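Local coordinates for protein iota-carrageenase (Alteromonas sp., PDB 1H80) that hydrolyses the beta-1,4 linkages of iota-carrageenan, a sulfated galactan of red algal cell walls, within the chain and with inversion of anomeric configuration, at residues Tyr143-Lys154 with Gly177-Leu188. Numbering follows the deposited sequence.
Sequences YKISNFTIDDNK and GIIERIKQNNAL
Lys-154 and Asn-186 close the far end of a parallel strand pair, two successive coils of the enzyme's right-handed beta-helix, a pectate lyase-like fold. Bent at its last torsion (chi4 67°), the lysine brings NZ to Asn-186 OD1 at 2.8 Å, in the carbonyl plane and on a lone pair. Its backbone N donates to Asn-186 O, and its CB rests 4.0 Å from Leu-188 CB. Trp-462 O also accepts from NZ, while Arg-464 NH1 donates to Asn-186 OD1, so the C-terminal end of the chain is tied to this edge. A methionine in place of Lys-154 would probably leave Asn-186 OD1 without one of its donors and Trp-462 O without this bond. The amide's other end, Asn-186 ND2, donates to a water that in turn donates to Asp-152 O.

Further back, the strands run in register through alternating backbone bonds, and both turn a corner at Asn-147 and Arg-181, each with positive phi. Inside the coil, Tyr-143 lays its ring over Gly-177, whose CA sits 3.9 Å from the ring centroid; a CB there would collide with the ring. Phe-148, with CG between backbone N and carbonyl carbon (chi1 55°), turns its ring face to Ile-182, and Phe-148 CZ lies 3.6 Å from Ile-182 CD1. On the outer face, Ser-146 OG donates to the anti lone pair of Glu-180 OE2 at 3.0 Å; the carboxylate's other oxygen is salt-bridged to Arg-205. At the corner itself, Asn-147 ND2 is hydrogen-bonded to Gly-115 O and Gly-117 O, and the amide stacks on one of two conformers of the Arg-181 guanidinium, planes 27° apart. Asp-151, salt-bridged through OD2 to Lys-125, accepts Asn-185 ND2 on OD1 at 3.0 Å.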
loop_
_atom_site.group_PDB
_atom_site.type_symbol
_atom_site.label_atom_id
_atom_site.label_comp_id
_atom_site.label_asym_id
_atom_site.label_seq_id
_atom_site.Cartn_x
_atom_site.Cartn_y
_atom_site.Cartn_z
ATOM N N TYR A 143 -14.835 1.193 10.352
ATOM C CA TYR A 143 -15.098 0.740 9.004
ATOM C C TYR A 143 -14.473 -0.598 8.685
ATOM O O TYR A 143 -13.566 -1.065 9.369
ATOM C CB TYR A 143 -14.600 1.780 7.997
ATOM C CG TYR A 143 -13.100 1.986 7.980
ATOM C CD1 TYR A 143 -12.479 2.864 8.872
ATOM C CD2 TYR A 143 -12.311 1.343 7.032
ATOM C CE1 TYR A 143 -11.101 3.101 8.808
ATOM C CE2 TYR A 143 -10.941 1.570 6.960
ATOM C CZ TYR A 143 -10.344 2.450 7.843
ATOM O OH TYR A 143 -8.998 2.696 7.724
ATOM N N LYS A 144 -14.978 -1.210 7.625
ATOM C CA LYS A 144 -14.477 -2.494 7.184
ATOM C C LYS A 144 -14.558 -2.551 5.671
ATOM O O LYS A 144 -15.613 -2.305 5.090
ATOM C CB LYS A 144 -15.305 -3.621 7.805
ATOM C CG LYS A 144 -14.795 -5.016 7.493
ATOM C CD LYS A 144 -15.722 -6.064 8.108
ATOM C CE LYS A 144 -15.196 -7.470 7.892
ATOM N NZ LYS A 144 -16.164 -8.478 8.417
ATOM N N ILE A 145 -13.423 -2.829 5.040
ATOM C CA ILE A 145 -13.330 -2.952 3.584
ATOM C C ILE A 145 -12.774 -4.361 3.405
ATOM O O ILE A 145 -11.706 -4.687 3.918
ATOM C CB ILE A 145 -12.392 -1.884 3.009
ATOM C CG1 ILE A 145 -13.033 -0.508 3.213
ATOM C CG2 ILE A 145 -12.142 -2.143 1.522
ATOM C CD1 ILE A 145 -12.137 0.664 2.845
ATOM N N SER A 146 -13.493 -5.188 2.645
ATOM C CA SER A 146 -13.123 -6.594 2.554
ATOM C C SER A 146 -13.519 -7.385 1.325
ATOM O O SER A 146 -14.514 -7.080 0.685
ATOM C CB SER A 146 -13.769 -7.286 3.769
ATOM O OG SER A 146 -13.730 -8.701 3.728
ATOM N N ASN A 147 -12.719 -8.406 1.025
ATOM C CA ASN A 147 -13.020 -9.374 -0.016
ATOM C C ASN A 147 -13.237 -9.074 -1.497
ATOM O O ASN A 147 -14.363 -9.170 -2.004
ATOM C CB ASN A 147 -14.220 -10.151 0.492
ATOM C CG ASN A 147 -14.301 -11.543 -0.067
ATOM O OD1 ASN A 147 -13.305 -12.115 -0.507
ATOM N ND2 ASN A 147 -15.500 -12.123 -0.013
ATOM N N PHE A 148 -12.156 -8.770 -2.200
ATOM C CA PHE A 148 -12.236 -8.554 -3.628
ATOM C C PHE A 148 -10.852 -8.630 -4.225
ATOM O O PHE A 148 -9.840 -8.612 -3.516
ATOM C CB PHE A 148 -12.933 -7.228 -3.953
ATOM C CG PHE A 148 -12.325 -6.028 -3.294
ATOM C CD1 PHE A 148 -11.315 -5.311 -3.925
ATOM C CD2 PHE A 148 -12.794 -5.584 -2.061
ATOM C CE1 PHE A 148 -10.784 -4.163 -3.340
ATOM C CE2 PHE A 148 -12.268 -4.436 -1.464
ATOM C CZ PHE A 148 -11.262 -3.723 -2.107
ATOM N N THR A 149 -10.828 -8.784 -5.539
ATOM C CA THR A 149 -9.588 -8.878 -6.281
ATOM C C THR A 149 -9.513 -7.647 -7.161
ATOM O O THR A 149 -10.527 -7.180 -7.680
ATOM C CB THR A 149 -9.571 -10.137 -7.168
ATOM O OG1 THR A 149 -9.610 -11.306 -6.339
ATOM C CG2 THR A 149 -8.317 -10.171 -8.033
ATOM N N ILE A 150 -8.310 -7.112 -7.304
ATOM C CA ILE A 150 -8.100 -5.942 -8.130
ATOM C C ILE A 150 -7.190 -6.339 -9.276
ATOM O O ILE A 150 -6.029 -6.680 -9.058
ATOM C CB ILE A 150 -7.412 -4.816 -7.338
ATOM C CG1 ILE A 150 -8.243 -4.469 -6.101
ATOM C CG2 ILE A 150 -7.222 -3.595 -8.232
ATOM C CD1 ILE A 150 -7.514 -3.590 -5.108
ATOM N N ASP A 151 -7.728 -6.335 -10.492
ATOM C CA ASP A 151 -6.934 -6.645 -11.672
ATOM C C ASP A 151 -6.385 -5.306 -12.137
ATOM O O ASP A 151 -7.043 -4.560 -12.866
ATOM C CB ASP A 151 -7.800 -7.269 -12.767
ATOM C CG ASP A 151 -7.787 -8.784 -12.732
ATOM O OD1 ASP A 151 -7.330 -9.365 -11.723
ATOM O OD2 ASP A 151 -8.240 -9.395 -13.719
ATOM N N ASP A 152 -5.176 -5.001 -11.687
ATOM C CA ASP A 152 -4.523 -3.744 -12.013
ATOM C C ASP A 152 -3.871 -3.832 -13.385
ATOM O O ASP A 152 -3.826 -4.898 -14.005
ATOM C CB ASP A 152 -3.456 -3.445 -10.956
ATOM C CG ASP A 152 -3.152 -1.967 -10.818
ATOM O OD1 ASP A 152 -3.492 -1.178 -11.725
ATOM O OD2 ASP A 152 -2.552 -1.598 -9.787
ATOM N N ASN A 153 -3.381 -2.693 -13.856
ATOM C CA ASN A 153 -2.692 -2.616 -15.135
ATOM C C ASN A 153 -1.560 -1.626 -14.920
ATOM O O ASN A 153 -1.387 -0.667 -15.673
ATOM C CB ASN A 153 -3.640 -2.129 -16.231
ATOM C CG ASN A 153 -2.994 -2.144 -17.597
ATOM O OD1 ASN A 153 -2.286 -3.088 -17.948
ATOM N ND2 ASN A 153 -3.240 -1.102 -18.381
ATOM N N LYS A 154 -0.798 -1.875 -13.860
ATOM C CA LYS A 154 0.320 -1.031 -13.477
ATOM C C LYS A 154 -0.061 0.441 -13.438
ATOM O O LYS A 154 0.646 1.297 -13.966
ATOM C CB LYS A 154 1.507 -1.252 -14.420
ATOM C CG LYS A 154 2.111 -2.644 -14.312
ATOM C CD LYS A 154 3.490 -2.692 -14.954
ATOM C CE LYS A 154 4.101 -4.081 -14.868
ATOM N NZ LYS A 154 3.339 -5.062 -15.691
ATOM N N GLY A 177 -10.587 0.417 12.048
ATOM C CA GLY A 177 -11.057 -0.203 10.830
ATOM C C GLY A 177 -10.339 -1.491 10.529
ATOM O O GLY A 177 -9.312 -1.811 11.126
ATOM N N ILE A 178 -10.917 -2.246 9.606
ATOM C CA ILE A 178 -10.348 -3.503 9.164
ATOM C C ILE A 178 -10.337 -3.475 7.646
ATOM O O ILE A 178 -11.352 -3.186 7.020
ATOM C CB ILE A 178 -11.200 -4.709 9.612
ATOM C CG1 ILE A 178 -11.289 -4.748 11.136
ATOM C CG2 ILE A 178 -10.599 -6.002 9.066
ATOM C CD1 ILE A 178 -12.097 -5.920 11.678
ATOM N N ILE A 179 -9.177 -3.744 7.067
ATOM C CA ILE A 179 -9.034 -3.800 5.612
ATOM C C ILE A 179 -8.496 -5.202 5.398
ATOM O O ILE A 179 -7.380 -5.520 5.813
ATOM C CB ILE A 179 -8.052 -2.736 5.120
ATOM C CG1 ILE A 179 -8.643 -1.354 5.403
ATOM C CG2 ILE A 179 -7.784 -2.922 3.628
ATOM C CD1 ILE A 179 -7.704 -0.205 5.122
ATOM N N GLU A 180 -9.291 -6.054 4.759
ATOM C CA GLU A 180 -8.883 -7.443 4.623
ATOM C C GLU A 180 -9.343 -8.182 3.393
ATOM O O GLU A 180 -10.230 -7.737 2.674
ATOM C CB GLU A 180 -9.419 -8.231 5.814
ATOM C CG GLU A 180 -10.947 -8.112 5.913
ATOM C CD GLU A 180 -11.603 -9.208 6.730
ATOM O OE1 GLU A 180 -11.027 -9.628 7.750
ATOM O OE2 GLU A 180 -12.718 -9.636 6.355
ATOM N N ARG A 181 -8.726 -9.339 3.174
ATOM C CA ARG A 181 -9.061 -10.219 2.063
ATOM C C ARG A 181 -9.085 -9.529 0.713
ATOM O O ARG A 181 -10.122 -9.470 0.049
ATOM C CB ARG A 181 -10.415 -10.879 2.327
ATOM C CG ARG A 181 -10.458 -11.675 3.619
ATOM C CD ARG A 181 -11.835 -12.260 3.849
ATOM N NE ARG A 181 -12.194 -13.220 2.811
ATOM C CZ ARG A 181 -13.418 -13.710 2.639
ATOM N NH1 ARG A 181 -14.406 -13.325 3.436
ATOM N NH2 ARG A 181 -13.653 -14.587 1.674
ATOM N N ILE A 182 -7.934 -9.017 0.302
ATOM C CA ILE A 182 -7.831 -8.351 -0.978
ATOM C C ILE A 182 -6.602 -8.875 -1.693
ATOM O O ILE A 182 -5.558 -9.093 -1.082
ATOM C CB ILE A 182 -7.719 -6.823 -0.817
ATOM C CG1 ILE A 182 -8.956 -6.287 -0.089
ATOM C CG2 ILE A 182 -7.607 -6.164 -2.191
ATOM C CD1 ILE A 182 -8.856 -4.822 0.293
ATOM N N LYS A 183 -6.750 -9.108 -2.989
ATOM C CA LYS A 183 -5.654 -9.585 -3.814
ATOM C C LYS A 183 -5.541 -8.603 -4.959
ATOM O O LYS A 183 -6.546 -8.243 -5.569
ATOM C CB LYS A 183 -5.960 -10.982 -4.367
ATOM C CG LYS A 183 -5.036 -11.436 -5.498
ATOM C CD LYS A 183 -3.585 -11.518 -5.055
ATOM C CE LYS A 183 -2.665 -11.855 -6.222
ATOM N NZ LYS A 183 -3.013 -13.171 -6.839
ATOM N N GLN A 184 -4.325 -8.147 -5.232
ATOM C CA GLN A 184 -4.099 -7.224 -6.331
ATOM C C GLN A 184 -3.157 -7.865 -7.332
ATOM O O GLN A 184 -2.094 -8.367 -6.965
ATOM C CB GLN A 184 -3.491 -5.913 -5.834
ATOM C CG GLN A 184 -3.288 -4.889 -6.944
ATOM C CD GLN A 184 -3.022 -3.497 -6.411
ATOM O OE1 GLN A 184 -3.495 -3.139 -5.336
ATOM N NE2 GLN A 184 -2.283 -2.698 -7.170
ATOM N N ASN A 185 -3.561 -7.864 -8.597
ATOM C CA ASN A 185 -2.730 -8.436 -9.647
ATOM C C ASN A 185 -2.119 -7.346 -10.508
ATOM O O ASN A 185 -2.734 -6.309 -10.754
ATOM C CB ASN A 185 -3.551 -9.362 -10.548
ATOM C CG ASN A 185 -4.084 -10.568 -9.813
ATOM O OD1 ASN A 185 -3.329 -11.319 -9.201
ATOM N ND2 ASN A 185 -5.395 -10.765 -9.872
ATOM N N ASN A 186 -0.893 -7.597 -10.949
ATOM C CA ASN A 186 -0.159 -6.697 -11.829
ATOM C C ASN A 186 -0.058 -5.241 -11.375
ATOM O O ASN A 186 -0.450 -4.322 -12.093
ATOM C CB ASN A 186 -0.766 -6.775 -13.235
ATOM C CG ASN A 186 0.149 -6.194 -14.294
ATOM O OD1 ASN A 186 1.370 -6.223 -14.151
ATOM N ND2 ASN A 186 -0.436 -5.676 -15.371
ATOM N N ALA A 187 0.490 -5.037 -10.183
ATOM C CA ALA A 187 0.670 -3.693 -9.645
ATOM C C ALA A 187 1.989 -3.103 -10.143
ATOM O O ALA A 187 2.931 -3.839 -10.454
ATOM C CB ALA A 187 0.676 -3.738 -8.122
ATOM N N LEU A 188 2.046 -1.779 -10.225
ATOM C CA LEU A 188 3.260 -1.088 -10.648
ATOM C C LEU A 188 4.219 -1.122 -9.460
ATOM O O LEU A 188 3.796 -0.989 -8.311
ATOM C CB LEU A 188 2.932 0.355 -11.028
ATOM C CG LEU A 188 4.069 1.253 -11.517
ATOM C CD1 LEU A 188 4.753 0.640 -12.733
ATOM C CD2 LEU A 188 3.494 2.619 -11.855
HETATM O O HOH W 1 -14.524 -10.518 8.131
HETATM O O HOH W 2 -12.563 -14.834 -0.723
HETATM O O HOH W 3 -0.285 -0.324 -9.739
HETATM O O HOH W 4 -2.950 -6.222 -16.246
#